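Long-range contacts in VgrG protein (Vibrio cholerae, PDB 4DTD), which probably cross-links host actin covalently through its actin cross-linking domain, a toxin module carried by a spike protein of the type VI secretion system: residues S23-E28 with A175-A180; F16-P21 with S93-M98; A110-A115 with I166-S171; N29-L34 with H87-V92. All coordinates share one frame; numbering follows the deposited sequence.

From the N terminus, residues 16-21 open contact 2, 23-28 open contact 1 and 29-34 open contact 4. Strand 84-97 then closes two of these. Residues 87-92 complete contact 4, and 93-98 complete contact 2. Contact 4 is thus nested inside contact 2. Contact 3 follows both in series: helix residues 110-115 meet the loop 166-171. Residues 175-180 close contact 1 last. Its long loop encloses contacts 3 and 4 and crosses contact 2. Strand 23-30 lies between strands 84-97 and 173-180. Contact 2 lays the N-terminal segment along one end of strand 84-97, and contact 3 ties helix 101-124 to the loop leading into strand 173-180.

Contact 1 of 4, residues S23-E28 with A175-A180; sequences SSIGIE and ATVGVA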
loop_
_atom_site.group_PDB
_atom_site.type_symbol
_atom_site.label_atom_id
_atom_site.label_comp_id
_atom_site.label_asym_id
_atom_site.label_seq_id
_atom_site.Cartn_x
_atom_site.Cartn_y
_atom_site.Cartn_z
ATOM N N SER A 23 -10.433 -11.116 6.563
ATOM C CA SER A 23 -9.347 -10.552 5.762
ATOM C C SER A 23 -9.822 -9.649 4.618
ATOM O O SER A 23 -10.836 -9.934 3.978
ATOM C CB SER A 23 -8.404 -11.649 5.267
ATOM O OG SER A 23 -9.107 -12.697 4.621
ATOM N N SER A 24 -9.086 -8.555 4.377
ATOM C CA SER A 24 -9.409 -7.586 3.333
ATOM C C SER A 24 -8.400 -7.552 2.175
ATOM O O SER A 24 -7.204 -7.663 2.391
ATOM C CB SER A 24 -9.541 -6.194 3.936
ATOM O OG SER A 24 -8.300 -5.754 4.466
ATOM N N ILE A 25 -8.898 -7.327 0.959
ATOM C CA ILE A 25 -8.099 -7.161 -0.263
ATOM C C ILE A 25 -8.367 -5.784 -0.899
ATOM O O ILE A 25 -9.526 -5.434 -1.138
ATOM C CB ILE A 25 -8.289 -8.343 -1.269
ATOM C CG1 ILE A 25 -7.425 -8.186 -2.539
ATOM C CG2 ILE A 25 -9.756 -8.613 -1.616
ATOM C CD1 ILE A 25 -6.058 -8.761 -2.460
ATOM N N GLY A 26 -7.288 -5.041 -1.162
ATOM C CA GLY A 26 -7.290 -3.741 -1.829
ATOM C C GLY A 26 -6.367 -3.749 -3.037
ATOM O O GLY A 26 -5.170 -3.984 -2.882
ATOM N N ILE A 27 -6.903 -3.508 -4.260
ATOM C CA ILE A 27 -6.108 -3.495 -5.506
ATOM C C ILE A 27 -5.759 -2.088 -6.015
ATOM O O ILE A 27 -6.413 -1.104 -5.640
ATOM C CB ILE A 27 -6.662 -4.434 -6.603
ATOM C CG1 ILE A 27 -8.036 -3.935 -7.129
ATOM C CG2 ILE A 27 -6.712 -5.897 -6.090
ATOM C CD1 ILE A 27 -8.411 -4.409 -8.465
ATOM N N GLU A 28 -4.710 -2.005 -6.859
ATOM C CA GLU A 28 -4.161 -0.765 -7.401
ATOM C C GLU A 28 -3.755 -0.957 -8.843
ATOM O O GLU A 28 -3.048 -1.912 -9.156
ATOM C CB GLU A 28 -2.905 -0.344 -6.609
ATOM C CG GLU A 28 -3.111 0.006 -5.139
ATOM C CD GLU A 28 -1.821 0.143 -4.343
ATOM O OE1 GLU A 28 -1.592 -0.688 -3.433
ATOM O OE2 GLU A 28 -1.036 1.074 -4.637
ATOM N N ALA A 175 -1.310 -5.091 -5.003
ATOM C CA ALA A 175 -2.391 -5.587 -4.154
ATOM C C ALA A 175 -2.036 -5.312 -2.720
ATOM O O ALA A 175 -0.856 -5.273 -2.391
ATOM C CB ALA A 175 -2.590 -7.081 -4.374
ATOM N N THR A 176 -3.044 -5.073 -1.876
ATOM C CA THR A 176 -2.879 -4.820 -0.440
ATOM C C THR A 176 -3.790 -5.756 0.340
ATOM O O THR A 176 -4.998 -5.765 0.118
ATOM C CB THR A 176 -2.941 -3.313 -0.084
ATOM O OG1 THR A 176 -1.883 -2.643 -0.779
ATOM C CG2 THR A 176 -2.729 -3.058 1.401
ATOM N N VAL A 177 -3.194 -6.588 1.205
ATOM C CA VAL A 177 -3.916 -7.601 1.983
ATOM C C VAL A 177 -3.881 -7.236 3.461
ATOM O O VAL A 177 -2.809 -6.956 4.019
ATOM C CB VAL A 177 -3.365 -9.036 1.691
ATOM C CG1 VAL A 177 -4.006 -10.087 2.593
ATOM C CG2 VAL A 177 -3.550 -9.421 0.227
ATOM N N GLY A 178 -5.064 -7.244 4.067
ATOM C CA GLY A 178 -5.276 -6.974 5.477
ATOM C C GLY A 178 -5.701 -8.237 6.204
ATOM O O GLY A 178 -6.664 -8.891 5.797
ATOM N N VAL A 179 -4.976 -8.603 7.273
ATOM C CA VAL A 179 -5.238 -9.812 8.067
ATOM C C VAL A 179 -5.135 -9.470 9.544
ATOM O O VAL A 179 -4.411 -8.533 9.888
ATOM C CB VAL A 179 -4.276 -10.990 7.721
ATOM C CG1 VAL A 179 -4.534 -11.562 6.332
ATOM C CG2 VAL A 179 -2.811 -10.599 7.900
ATOM N N ALA A 180 -5.795 -10.268 10.417
ATOM C CA ALA A 180 -5.709 -10.106 11.873
ATOM C C ALA A 180 -4.271 -10.379 12.275
ATOM O O ALA A 180 -3.690 -11.338 11.792
ATOM C CB ALA A 180 -6.651 -11.075 12.581
#
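Ile-25 and Val-177 face each other across two antiparallel strands, on the same face as Ile-27 and Ala-175. Their side chains meet at an oblique angle. Ile-25 holds CG1 anti to its backbone N (chi1 -179°), and its terminal methyl then swings across the gap. Ile-25 CD1 ends 3.7 Å from Val-177 CG2 and also lies near Ala-175 CB. The opposite face carries Ser-24 and Thr-176, each paired with a glycine. The hydroxyl of Ser-24 leans over Gly-178, where no side chain competes for the position, with Ser-24 OG 3.4 Å from Gly-178 CA. Glu-28 reaches back with an extended chain. Its OE1 lies 3.3 Å from Thr-176 OG1, at best a weak bond. The backbones are held by two pairs of hydrogen bonds. Ser-24 and Gly-178 bond both ways, and the Gly-178 N to Ser-24 O bond is 2.8 Å and nearly straight. Gly-26 and Thr-176 bond both ways as well. The two strands lie side by side between strand 84-97, which flanks 23-30, and strand 344-352, which flanks 173-180. Val-179 packs on helix 190-196.

Contact 2 of 4, residues F16-P21 with S93-M98; sequences FPTHFP and SYPCEM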
loop_
_atom_site.group_PDB
_atom_site.type_symbol
_atom_site.label_atom_id
_atom_site.label_comp_id
_atom_site.label_asym_id
_atom_site.label_seq_id
_atom_site.Cartn_x
_atom_site.Cartn_y
_atom_site.Cartn_z
ATOM N N PHE A 16 -8.548 5.938 5.988
ATOM C CA PHE A 16 -9.744 5.968 6.854
ATOM C C PHE A 16 -9.959 4.647 7.636
ATOM O O PHE A 16 -9.521 3.595 7.149
ATOM C CB PHE A 16 -11.008 6.328 6.023
ATOM C CG PHE A 16 -11.211 5.458 4.803
ATOM C CD1 PHE A 16 -11.892 4.247 4.896
ATOM C CD2 PHE A 16 -10.698 5.835 3.566
ATOM C CE1 PHE A 16 -12.039 3.424 3.780
ATOM C CE2 PHE A 16 -10.860 5.019 2.449
ATOM C CZ PHE A 16 -11.511 3.808 2.571
ATOM N N PRO A 17 -10.658 4.664 8.813
ATOM C CA PRO A 17 -10.879 3.402 9.557
ATOM C C PRO A 17 -11.820 2.414 8.842
ATOM O O PRO A 17 -12.861 2.812 8.315
ATOM C CB PRO A 17 -11.456 3.873 10.902
ATOM C CG PRO A 17 -11.188 5.341 10.967
ATOM C CD PRO A 17 -11.236 5.808 9.549
ATOM N N THR A 18 -11.410 1.155 8.812
ATOM C CA THR A 18 -12.133 0.060 8.180
ATOM C C THR A 18 -12.252 -1.146 9.120
ATOM O O THR A 18 -11.495 -1.267 10.085
ATOM C CB THR A 18 -11.473 -0.349 6.846
ATOM O OG1 THR A 18 -10.052 -0.405 7.018
ATOM C CG2 THR A 18 -11.830 0.581 5.713
ATOM N N HIS A 19 -13.235 -2.026 8.828
ATOM C CA HIS A 19 -13.512 -3.253 9.562
ATOM C C HIS A 19 -14.086 -4.333 8.650
ATOM O O HIS A 19 -14.991 -4.060 7.859
ATOM C CB HIS A 19 -14.451 -2.995 10.759
ATOM C CG HIS A 19 -14.584 -4.198 11.645
ATOM N ND1 HIS A 19 -13.765 -4.375 12.748
ATOM C CD2 HIS A 19 -15.367 -5.292 11.500
ATOM C CE1 HIS A 19 -14.103 -5.548 13.254
ATOM N NE2 HIS A 19 -15.056 -6.139 12.530
ATOM N N PHE A 20 -13.583 -5.566 8.793
ATOM C CA PHE A 20 -14.035 -6.757 8.052
ATOM C C PHE A 20 -13.995 -8.008 8.968
ATOM O O PHE A 20 -13.187 -8.051 9.900
ATOM C CB PHE A 20 -13.179 -6.998 6.791
ATOM C CG PHE A 20 -13.202 -5.857 5.808
ATOM C CD1 PHE A 20 -14.233 -5.733 4.885
ATOM C CD2 PHE A 20 -12.203 -4.890 5.818
ATOM C CE1 PHE A 20 -14.256 -4.674 3.977
ATOM C CE2 PHE A 20 -12.236 -3.821 4.920
ATOM C CZ PHE A 20 -13.263 -3.723 4.006
ATOM N N PRO A 21 -14.833 -9.039 8.711
ATOM C CA PRO A 21 -14.818 -10.228 9.581
ATOM C C PRO A 21 -13.478 -10.961 9.700
ATOM O O PRO A 21 -13.063 -11.237 10.823
ATOM C CB PRO A 21 -15.938 -11.108 9.004
ATOM C CG PRO A 21 -16.156 -10.611 7.626
ATOM C CD PRO A 21 -15.882 -9.150 7.677
ATOM N N SER A 93 -8.663 0.677 -5.278
ATOM C CA SER A 93 -9.906 0.126 -4.770
ATOM C C SER A 93 -10.150 0.363 -3.277
ATOM O O SER A 93 -9.212 0.514 -2.500
ATOM C CB SER A 93 -10.027 -1.354 -5.114
ATOM O OG SER A 93 -9.273 -2.144 -4.210
ATOM N N TYR A 94 -11.424 0.404 -2.887
ATOM C CA TYR A 94 -11.766 0.482 -1.482
ATOM C C TYR A 94 -11.762 -0.978 -1.071
ATOM O O TYR A 94 -12.322 -1.795 -1.818
ATOM C CB TYR A 94 -13.128 1.122 -1.270
ATOM C CG TYR A 94 -13.124 2.623 -1.468
ATOM C CD1 TYR A 94 -12.778 3.479 -0.430
ATOM C CD2 TYR A 94 -13.513 3.188 -2.682
ATOM C CE1 TYR A 94 -12.848 4.863 -0.582
ATOM C CE2 TYR A 94 -13.557 4.569 -2.855
ATOM C CZ TYR A 94 -13.240 5.405 -1.798
ATOM O OH TYR A 94 -13.297 6.770 -1.959
ATOM N N PRO A 95 -11.026 -1.355 0.014
ATOM C CA PRO A 95 -10.941 -2.780 0.390
ATOM C C PRO A 95 -12.275 -3.483 0.603
ATOM O O PRO A 95 -13.273 -2.863 0.972
ATOM C CB PRO A 95 -10.117 -2.765 1.683
ATOM C CG PRO A 95 -10.214 -1.347 2.186
ATOM C CD PRO A 95 -10.257 -0.511 0.957
ATOM N N CYS A 96 -12.292 -4.772 0.294
ATOM C CA CYS A 96 -13.445 -5.626 0.479
ATOM C C CYS A 96 -12.976 -6.951 1.056
ATOM O O CYS A 96 -11.764 -7.178 1.151
ATOM C CB CYS A 96 -14.242 -5.798 -0.815
ATOM S SG CYS A 96 -13.386 -6.712 -2.121
ATOM N N GLU A 97 -13.918 -7.803 1.499
ATOM C CA GLU A 97 -13.582 -9.127 2.022
ATOM C C GLU A 97 -13.027 -9.948 0.867
ATOM O O GLU A 97 -13.519 -9.812 -0.247
ATOM C CB GLU A 97 -14.819 -9.800 2.634
ATOM C CG GLU A 97 -14.801 -9.836 4.154
ATOM C CD GLU A 97 -13.874 -10.853 4.809
ATOM O OE1 GLU A 97 -13.317 -10.537 5.887
ATOM O OE2 GLU A 97 -13.714 -11.968 4.258
HETATM N N MSE A 98 -11.979 -10.752 1.115
HETATM C CA MSE A 98 -11.331 -11.565 0.083
HETATM C C MSE A 98 -12.217 -12.646 -0.500
HETATM O O MSE A 98 -12.009 -13.057 -1.642
HETATM C CB MSE A 98 -10.051 -12.187 0.615
HETATM C CG MSE A 98 -9.005 -11.175 1.040
HETATM SE SE MSE A 98 -7.232 -11.992 1.235
HETATM C CE MSE A 98 -6.925 -12.624 -0.633
#
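Glu-97 OE1 rests 3.3 Å from Pro-21 CG and is gripped by two backbone amides just beyond it, those of Lys-22 and Ser-23. The bent side chain of Glu-97 (chi2 -75°) runs obliquely against the proline ring, and its CG lies 3.7 Å from Pro-21 CD. The two N-H groups hold the carboxylate where the chain turns into strand 23-30. The Phe-20 ring meets the backbone of 95-97 obliquely, with Phe-20 CZ 3.2 Å from Pro-95 O and Phe-20 CE1 3.7 Å from Cys-96 CA. The side chains of Phe-20 and Pro-95 cross at about a right angle, and Phe-20 CE2 approaches Pro-95 CB to 4.0 Å. Phe-16 and Tyr-94 touch rim to rim. Phe-16 CZ comes to the Tyr-94 edge in the plane of that ring, 3.3 Å from Tyr-94 CD1. The two planes are turned 41° apart, and neither ring lies over the other's face. Phe-16 and Tyr-94 both touch Met-59. The two backbones run almost in the same direction but form no ladder. This is side-chain packing of an N-terminal segment, whose short strand 19-20 pairs in parallel with strand 337-339, along the end of strand 84-97.

Contact 3 of 4, residues A110-A115 with I166-S171; sequences AMLWLA and ITMTPS
Met-168 pushes its bent side chain into a shallow hollow on the helix, bounded by Met-111, Leu-112 and Ala-115. Met-168 and Met-111 are both modelled as selenomethionine. Bends at chi2 (-48°) and chi3 (108°) fold Met-168 into a hook. The methyl at the end of the hook lies against the helix between Met-111 and Ala-115, one turn apart. Met-168 CE lies 3.3 Å from Met-111 O and 3.4 Å from Ala-115 CB. That carbonyl is already the acceptor for Ala-115 N, so the methyl sits beside a helical hydrogen bond. Met-168 SE lies 4.0 Å from Met-111 CB. Leu-112 forms the other wall. Its CD2 meets Met-168 CG at 4.0 Å, and the two side chains cross at a slant. Helix 101-124, which carries this hollow, packs by its Met-111 and Leu-114 side chains on strand 56-68, as in a helix layered on a sheet. The loop 166-171 leads towards strand 173-180, and Met-168 itself also touches Leu-31 and Leu-91. Ala-115 is the bump in return. Its small CB projects towards the loop and comes within 3.4 Å of Ile-166 O. The isoleucine in turn lies against the helix backbone: its CB is 3.5 Å from Ala-115 O, while CG2 stands beside Ala-115 CA. Thr-119 OG1 bridges the polar groups next to them, bonding both Ala-115 O and Ile-166 N.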
loop_
_atom_site.group_PDB
_atom_site.type_symbol
_atom_site.label_atom_id
_atom_site.label_comp_id
_atom_site.label_asym_id
_atom_site.label_seq_id
_atom_site.Cartn_x
_atom_site.Cartn_y
_atom_site.Cartn_z
ATOM N N ALA A 110 -15.963 -2.427 -12.947
ATOM C CA ALA A 110 -16.052 -0.982 -12.811
ATOM C C ALA A 110 -14.781 -0.322 -13.347
ATOM O O ALA A 110 -14.856 0.711 -14.028
ATOM C CB ALA A 110 -16.260 -0.619 -11.358
HETATM N N MSE A 111 -13.623 -0.945 -13.080
HETATM C CA MSE A 111 -12.320 -0.480 -13.560
HETATM C C MSE A 111 -12.256 -0.622 -15.055
HETATM O O MSE A 111 -11.866 0.336 -15.708
HETATM C CB MSE A 111 -11.164 -1.222 -12.876
HETATM C CG MSE A 111 -10.973 -0.785 -11.431
HETATM SE SE MSE A 111 -9.301 -1.409 -10.610
HETATM C CE MSE A 111 -9.387 -0.433 -8.910
ATOM N N LEU A 112 -12.722 -1.771 -15.613
ATOM C CA LEU A 112 -12.736 -2.009 -17.065
ATOM C C LEU A 112 -13.660 -1.052 -17.788
ATOM O O LEU A 112 -13.326 -0.590 -18.883
ATOM C CB LEU A 112 -13.097 -3.458 -17.416
ATOM C CG LEU A 112 -12.143 -4.567 -16.943
ATOM C CD1 LEU A 112 -12.765 -5.903 -17.132
ATOM C CD2 LEU A 112 -10.812 -4.515 -17.676
ATOM N N TRP A 113 -14.811 -0.738 -17.161
ATOM C CA TRP A 113 -15.778 0.220 -17.692
ATOM C C TRP A 113 -15.171 1.621 -17.692
ATOM O O TRP A 113 -15.373 2.346 -18.662
ATOM C CB TRP A 113 -17.121 0.222 -16.908
ATOM C CG TRP A 113 -17.929 1.463 -17.196
ATOM C CD1 TRP A 113 -18.582 1.759 -18.358
ATOM C CD2 TRP A 113 -17.945 2.668 -16.406
ATOM N NE1 TRP A 113 -19.039 3.062 -18.329
ATOM C CE2 TRP A 113 -18.637 3.652 -17.157
ATOM C CE3 TRP A 113 -17.414 3.023 -15.150
ATOM C CZ2 TRP A 113 -18.885 4.938 -16.652
ATOM C CZ3 TRP A 113 -17.635 4.302 -14.666
ATOM C CH2 TRP A 113 -18.354 5.249 -15.419
ATOM N N LEU A 114 -14.473 2.021 -16.604
ATOM C CA LEU A 114 -13.865 3.360 -16.556
ATOM C C LEU A 114 -12.807 3.544 -17.631
ATOM O O LEU A 114 -12.782 4.610 -18.260
ATOM C CB LEU A 114 -13.394 3.810 -15.149
ATOM C CG LEU A 114 -12.867 5.245 -15.034
ATOM C CD1 LEU A 114 -13.962 6.265 -15.240
ATOM C CD2 LEU A 114 -12.146 5.470 -13.714
ATOM N N ALA A 115 -12.022 2.484 -17.936
ATOM C CA ALA A 115 -11.035 2.563 -19.025
ATOM C C ALA A 115 -11.757 2.904 -20.354
ATOM O O ALA A 115 -11.285 3.735 -21.137
ATOM C CB ALA A 115 -10.279 1.250 -19.154
ATOM N N ILE A 166 -7.667 3.104 -23.755
ATOM C CA ILE A 166 -7.198 3.106 -22.386
ATOM C C ILE A 166 -7.369 1.724 -21.833
ATOM O O ILE A 166 -8.432 1.118 -21.957
ATOM C CB ILE A 166 -7.836 4.236 -21.524
ATOM C CG1 ILE A 166 -7.554 5.656 -22.106
ATOM C CG2 ILE A 166 -7.458 4.132 -20.027
ATOM C CD1 ILE A 166 -6.089 6.007 -22.387
ATOM N N THR A 167 -6.319 1.225 -21.217
ATOM C CA THR A 167 -6.315 -0.119 -20.688
ATOM C C THR A 167 -5.780 -0.166 -19.244
ATOM O O THR A 167 -5.101 0.762 -18.802
ATOM C CB THR A 167 -5.472 -0.934 -21.709
ATOM O OG1 THR A 167 -6.195 -2.047 -22.231
ATOM C CG2 THR A 167 -4.058 -1.257 -21.235
HETATM N N MSE A 168 -6.090 -1.273 -18.531
HETATM C CA MSE A 168 -5.576 -1.638 -17.212
HETATM C C MSE A 168 -4.140 -2.099 -17.482
HETATM O O MSE A 168 -3.942 -3.176 -18.033
HETATM C CB MSE A 168 -6.392 -2.808 -16.598
HETATM C CG MSE A 168 -7.806 -2.438 -16.131
HETATM SE SE MSE A 168 -7.838 -0.800 -15.039
HETATM C CE MSE A 168 -8.656 0.377 -16.288
ATOM N N THR A 169 -3.155 -1.266 -17.191
ATOM C CA THR A 169 -1.744 -1.591 -17.427
ATOM C C THR A 169 -1.296 -2.755 -16.514
ATOM O O THR A 169 -1.418 -2.637 -15.295
ATOM C CB THR A 169 -0.879 -0.332 -17.217
ATOM O OG1 THR A 169 -1.537 0.789 -17.789
ATOM C CG2 THR A 169 0.479 -0.447 -17.819
ATOM N N PRO A 170 -0.789 -3.882 -17.062
ATOM C CA PRO A 170 -0.338 -4.987 -16.180
ATOM C C PRO A 170 0.882 -4.646 -15.318
ATOM O O PRO A 170 0.991 -5.146 -14.198
ATOM C CB PRO A 170 -0.035 -6.135 -17.148
ATOM C CG PRO A 170 0.197 -5.479 -18.465
ATOM C CD PRO A 170 -0.618 -4.217 -18.491
ATOM N N SER A 171 1.793 -3.805 -15.817
ATOM C CA SER A 171 2.969 -3.402 -15.032
ATOM C C SER A 171 2.562 -2.425 -13.911
ATOM O O SER A 171 3.273 -2.295 -12.914
ATOM C CB SER A 171 4.061 -2.804 -15.920
ATOM O OG SER A 171 3.614 -1.671 -16.649
#

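Contact 4 of 4, residues N29-L34 with H87-V92; sequences NELAGL and HTVELV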
loop_
_atom_site.group_PDB
_atom_site.type_symbol
_atom_site.label_atom_id
_atom_site.label_comp_id
_atom_site.label_asym_id
_atom_site.label_seq_id
_atom_site.Cartn_x
_atom_site.Cartn_y
_atom_site.Cartn_z
ATOM N N ASN A 29 -4.132 -0.030 -9.719
ATOM C CA ASN A 29 -3.735 -0.121 -11.113
ATOM C C ASN A 29 -3.394 1.219 -11.699
ATOM O O ASN A 29 -4.305 2.019 -11.952
ATOM C CB ASN A 29 -4.840 -0.774 -11.933
ATOM C CG ASN A 29 -4.365 -1.697 -13.021
ATOM O OD1 ASN A 29 -4.877 -2.801 -13.150
ATOM N ND2 ASN A 29 -3.366 -1.295 -13.814
ATOM N N GLU A 30 -2.089 1.470 -11.942
ATOM C CA GLU A 30 -1.610 2.702 -12.613
ATOM C C GLU A 30 -1.949 2.517 -14.081
ATOM O O GLU A 30 -1.685 1.445 -14.603
ATOM C CB GLU A 30 -0.085 2.966 -12.472
ATOM C CG GLU A 30 0.616 2.367 -11.264
ATOM C CD GLU A 30 2.038 1.865 -11.488
ATOM O OE1 GLU A 30 2.679 2.249 -12.495
ATOM O OE2 GLU A 30 2.491 1.034 -10.669
ATOM N N LEU A 31 -2.592 3.514 -14.715
ATOM C CA LEU A 31 -3.028 3.438 -16.112
ATOM C C LEU A 31 -1.986 3.969 -17.082
ATOM O O LEU A 31 -1.136 4.780 -16.708
ATOM C CB LEU A 31 -4.354 4.194 -16.347
ATOM C CG LEU A 31 -5.532 3.871 -15.454
ATOM C CD1 LEU A 31 -6.747 4.671 -15.862
ATOM C CD2 LEU A 31 -5.818 2.375 -15.418
ATOM N N ALA A 32 -2.086 3.535 -18.352
ATOM C CA ALA A 32 -1.214 4.008 -19.417
ATOM C C ALA A 32 -2.100 4.544 -20.497
ATOM O O ALA A 32 -3.199 4.011 -20.735
ATOM C CB ALA A 32 -0.333 2.884 -19.957
ATOM N N GLY A 33 -1.611 5.582 -21.161
ATOM C CA GLY A 33 -2.356 6.193 -22.252
ATOM C C GLY A 33 -2.934 7.549 -21.920
ATOM O O GLY A 33 -3.473 8.215 -22.804
ATOM N N LEU A 34 -2.829 7.970 -20.643
ATOM C CA LEU A 34 -3.343 9.263 -20.250
ATOM C C LEU A 34 -2.705 9.768 -19.000
ATOM O O LEU A 34 -2.024 9.015 -18.301
ATOM C CB LEU A 34 -4.903 9.324 -20.180
ATOM C CG LEU A 34 -5.635 8.332 -19.243
ATOM C CD1 LEU A 34 -5.452 8.698 -17.807
ATOM C CD2 LEU A 34 -7.123 8.356 -19.514
ATOM N N HIS A 87 0.298 14.170 -13.972
ATOM C CA HIS A 87 0.588 12.935 -13.258
ATOM C C HIS A 87 -0.035 11.784 -13.981
ATOM O O HIS A 87 -0.999 11.983 -14.700
ATOM C CB HIS A 87 0.004 12.960 -11.838
ATOM C CG HIS A 87 0.578 13.989 -10.924
ATOM N ND1 HIS A 87 1.536 13.662 -9.981
ATOM C CD2 HIS A 87 0.264 15.297 -10.792
ATOM C CE1 HIS A 87 1.804 14.788 -9.339
ATOM N NE2 HIS A 87 1.059 15.797 -9.791
ATOM N N THR A 88 0.456 10.557 -13.735
ATOM C CA THR A 88 -0.181 9.340 -14.243
ATOM C C THR A 88 -1.408 9.144 -13.319
ATOM O O THR A 88 -1.462 9.720 -12.218
ATOM C CB THR A 88 0.773 8.106 -14.188
ATOM O OG1 THR A 88 1.207 7.899 -12.848
ATOM C CG2 THR A 88 1.996 8.254 -15.088
ATOM N N VAL A 89 -2.389 8.363 -13.780
ATOM C CA VAL A 89 -3.595 8.066 -13.036
ATOM C C VAL A 89 -3.505 6.671 -12.446
ATOM O O VAL A 89 -3.125 5.717 -13.111
ATOM C CB VAL A 89 -4.864 8.250 -13.923
ATOM C CG1 VAL A 89 -6.146 7.777 -13.195
ATOM C CG2 VAL A 89 -4.999 9.697 -14.368
ATOM N N GLU A 90 -3.883 6.548 -11.205
ATOM C CA GLU A 90 -3.916 5.260 -10.559
ATOM C C GLU A 90 -5.317 5.024 -10.013
ATOM O O GLU A 90 -5.885 5.916 -9.397
ATOM C CB GLU A 90 -2.865 5.200 -9.441
ATOM C CG GLU A 90 -2.354 3.784 -9.208
ATOM C CD GLU A 90 -1.823 3.468 -7.825
ATOM O OE1 GLU A 90 -1.941 4.329 -6.923
ATOM O OE2 GLU A 90 -1.302 2.344 -7.638
ATOM N N LEU A 91 -5.859 3.826 -10.225
ATOM C CA LEU A 91 -7.169 3.384 -9.714
ATOM C C LEU A 91 -6.894 2.553 -8.439
ATOM O O LEU A 91 -6.191 1.540 -8.491
ATOM C CB LEU A 91 -7.867 2.535 -10.785
ATOM C CG LEU A 91 -8.738 3.247 -11.868
ATOM C CD1 LEU A 91 -8.350 4.666 -12.145
ATOM C CD2 LEU A 91 -8.854 2.420 -13.114
ATOM N N VAL A 92 -7.362 3.063 -7.275
ATOM C CA VAL A 92 -7.131 2.460 -5.960
ATOM C C VAL A 92 -8.465 1.992 -5.348
ATOM O O VAL A 92 -9.307 2.809 -4.974
ATOM C CB VAL A 92 -6.306 3.416 -5.038
ATOM C CG1 VAL A 92 -6.131 2.817 -3.648
ATOM C CG2 VAL A 92 -4.944 3.720 -5.652
HETATM O O HOH W 1 -2.197 7.437 -16.256
#
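Asn-29 and Leu-91 form a hydrogen-bonded pair in an antiparallel strand pairing, and Glu-30 with Glu-90 is the non-hydrogen-bonded pair next to it. Both Asn-29 and Leu-91 donate and accept, but the two bonds differ. Asn-29 N reaches Leu-91 O at 2.9 Å in the carbonyl plane. Leu-91 N comes to Asn-29 O from well above the plane of the Asn-29 carbonyl. The following bond, Leu-31 N to Val-89 O, is 2.8 Å long and almost straight. The tight side is apolar. The side chains of Leu-31 and Leu-91 cross at about a right angle, and their CD2 atoms meet at 3.8 Å. Farther on, Leu-34 CD1 presses on Val-89 CG2 at 3.6 Å. Phe-118 and Ile-122 of helix 101-124 pack onto this cluster. On the other side, looseness is limited to the side-chain ends: Glu-30 is partly exposed, but Glu-90 is buried. Glu-30 CG and Glu-90 CG meet at 3.9 Å, and the carboxylate planes are turned 62° apart. Glu-30 OE2 and Glu-90 OE2 are 5.0 Å apart, like charges not in contact. The Lys-11 salt bridge to Glu-30 OE2 probably offsets their repulsion. After the Leu-31 N to Val-89 O bond, a water joins the two backbones in place of a direct bond. It donates to Leu-31 O and Leu-34 O, and accepts from Val-89 N at 2.7 Å.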